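Local coordinates for protein CT398 (Chlamydia trachomatis, PDB 4ILO) that is of unknown function but, with its long coiled-coil hairpin and C4-type zinc ribbon, may bind DNA or RNA, at residues A[46-51]-A[129-134]. Residues are numbered along the deposited sequence; the frame is centred on the assembly and turned at random.
Sequences RRKVEE and ISLKES
Val-49 and Leu-131 form the centre of the contact, where their side chains pass one another with opposed headings. The closest approach is made by one branch of the valine, with Val-49 CG2 3.7 Å from Leu-131 CB. This methyl reaches the leucine at the root of its side chain. Val-49 CG2 also lies 4.1 Å from Lys-132 N, against the backbone of the facing helix. The valine's first torsion (chi1 170°) sets CG1 anti to the backbone N and CG2 beside it; Val-49 CG1 approaches the aliphatic stem of Lys-132 more loosely, 4.4 Å from Lys-132 CG.

Leu-131 sends its two methyls on to Lys-48 and lies roughly perpendicular to the Lys-48 side chain. Leu-131 CD2 packs against Lys-48 CB at 3.9 Å and also touches Lys-48 CD, whereas Leu-131 CD1 lies 4.0 Å from Lys-48 O. Beyond CG the lysine chain is extended and carries its ammonium group away from the facing helix.

The segments belong to the two long arms of the hairpin, helices 2-86 and 90-171; the axes of 46-51 and 129-134 run antiparallel at 155° and come within 9.5 Å of each other. Further along the interface Val-49 also touches Leu-128, and Arg-46 packs on Leu-135 while its NH2 forms a salt bridge with Glu-139. Lys-132 has a long, weak ion pair with Glu-53.

Across these two turns the arms thus meet through methyl groups and lysine methylenes, in the manner of a thin, partly exposed coiled-coil seam bordered by charged side chains, with cohesion that is mainly apolar.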
loop_
_atom_site.group_PDB
_atom_site.type_symbol
_atom_site.label_atom_id
_atom_site.label_comp_id
_atom_site.label_asym_id
_atom_site.label_seq_id
_atom_site.Cartn_x
_atom_site.Cartn_y
_atom_site.Cartn_z
ATOM N N ARG A 46 -6.343 -5.242 10.544
ATOM C CA ARG A 46 -5.719 -6.277 11.365
ATOM C C ARG A 46 -4.988 -5.668 12.541
ATOM O O ARG A 46 -4.999 -6.231 13.647
ATOM C CB ARG A 46 -4.757 -7.117 10.512
ATOM C CG ARG A 46 -5.449 -8.211 9.705
ATOM C CD ARG A 46 -4.571 -8.720 8.522
ATOM N NE ARG A 46 -5.369 -9.408 7.496
ATOM C CZ ARG A 46 -5.017 -9.547 6.211
ATOM N NH1 ARG A 46 -3.861 -9.056 5.755
ATOM N NH2 ARG A 46 -5.823 -10.197 5.368
ATOM N N ARG A 47 -4.346 -4.507 12.328
ATOM C CA ARG A 47 -3.628 -3.855 13.419
ATOM C C ARG A 47 -4.597 -3.438 14.516
ATOM O O ARG A 47 -4.296 -3.577 15.709
ATOM C CB ARG A 47 -2.858 -2.636 12.921
ATOM N N LYS A 48 -5.755 -2.891 14.129
ATOM C CA LYS A 48 -6.749 -2.525 15.119
ATOM C C LYS A 48 -7.201 -3.758 15.884
ATOM O O LYS A 48 -7.328 -3.715 17.118
ATOM C CB LYS A 48 -7.928 -1.798 14.466
ATOM C CG LYS A 48 -7.612 -0.365 14.029
ATOM C CD LYS A 48 -8.847 0.359 13.463
ATOM C CE LYS A 48 -8.434 1.618 12.685
ATOM N NZ LYS A 48 -9.613 2.404 12.244
ATOM N N VAL A 49 -7.429 -4.875 15.173
ATOM C CA VAL A 49 -7.852 -6.102 15.851
ATOM C C VAL A 49 -6.790 -6.552 16.857
ATOM O O VAL A 49 -7.114 -6.856 18.018
ATOM C CB VAL A 49 -8.236 -7.198 14.836
ATOM C CG1 VAL A 49 -8.438 -8.524 15.537
ATOM C CG2 VAL A 49 -9.524 -6.814 14.114
ATOM N N GLU A 50 -5.505 -6.490 16.465
ATOM C CA GLU A 50 -4.398 -6.888 17.341
ATOM C C GLU A 50 -4.313 -6.003 18.575
ATOM O O GLU A 50 -4.167 -6.502 19.696
ATOM C CB GLU A 50 -3.066 -6.841 16.593
ATOM N N GLU A 51 -4.388 -4.680 18.396
ATOM C CA GLU A 51 -4.328 -3.794 19.551
ATOM C C GLU A 51 -5.492 -4.066 20.493
ATOM O O GLU A 51 -5.331 -4.023 21.714
ATOM C CB GLU A 51 -4.309 -2.326 19.115
ATOM C CG GLU A 51 -3.135 -1.998 18.176
ATOM C CD GLU A 51 -3.204 -0.605 17.561
ATOM O OE1 GLU A 51 -4.296 0.014 17.563
ATOM O OE2 GLU A 51 -2.150 -0.134 17.072
ATOM N N ILE A 129 -15.586 -7.216 18.177
ATOM C CA ILE A 129 -16.474 -8.019 17.330
ATOM C C ILE A 129 -16.736 -7.269 16.042
ATOM O O ILE A 129 -16.707 -7.824 14.939
ATOM C CB ILE A 129 -17.791 -8.280 18.083
ATOM C CG1 ILE A 129 -17.581 -9.324 19.185
ATOM C CG2 ILE A 129 -18.876 -8.739 17.129
ATOM C CD1 ILE A 129 -18.760 -9.432 20.122
ATOM N N SER A 130 -17.006 -5.977 16.182
ATOM C CA SER A 130 -17.256 -5.130 15.034
ATOM C C SER A 130 -16.025 -5.040 14.128
ATOM O O SER A 130 -16.152 -4.957 12.886
ATOM C CB SER A 130 -17.640 -3.757 15.567
ATOM O OG SER A 130 -18.047 -2.925 14.526
ATOM N N LEU A 131 -14.823 -5.023 14.716
ATOM C CA LEU A 131 -13.618 -4.928 13.866
ATOM C C LEU A 131 -13.350 -6.232 13.110
ATOM O O LEU A 131 -12.881 -6.218 11.961
ATOM C CB LEU A 131 -12.388 -4.549 14.707
ATOM C CG LEU A 131 -12.256 -3.135 15.264
ATOM C CD1 LEU A 131 -11.238 -3.102 16.402
ATOM C CD2 LEU A 131 -11.852 -2.133 14.165
ATOM N N LYS A 132 -13.608 -7.373 13.740
ATOM C CA LYS A 132 -13.496 -8.652 13.042
ATOM C C LYS A 132 -14.503 -8.747 11.891
ATOM O O LYS A 132 -14.164 -9.192 10.776
ATOM C CB LYS A 132 -13.710 -9.771 14.058
ATOM C CG LYS A 132 -12.484 -10.048 14.928
ATOM C CD LYS A 132 -12.764 -11.141 15.969
ATOM C CE LYS A 132 -11.552 -11.405 16.908
ATOM N NZ LYS A 132 -11.882 -12.326 18.071
ATOM N N GLU A 133 -15.743 -8.300 12.129
ATOM C CA GLU A 133 -16.743 -8.269 11.064
ATOM C C GLU A 133 -16.258 -7.424 9.907
ATOM O O GLU A 133 -16.423 -7.796 8.745
ATOM C CB GLU A 133 -18.049 -7.679 11.587
ATOM C CG GLU A 133 -19.264 -7.859 10.652
ATOM C CD GLU A 133 -20.600 -7.938 11.418
ATOM O OE1 GLU A 133 -21.459 -8.796 11.068
ATOM O OE2 GLU A 133 -20.794 -7.148 12.383
ATOM N N SER A 134 -15.690 -6.259 10.213
ATOM C CA SER A 134 -15.241 -5.336 9.180
ATOM C C SER A 134 -14.053 -5.914 8.406
ATOM O O SER A 134 -13.976 -5.783 7.173
ATOM C CB SER A 134 -14.929 -3.982 9.814
ATOM O OG SER A 134 -14.064 -3.234 9.017
#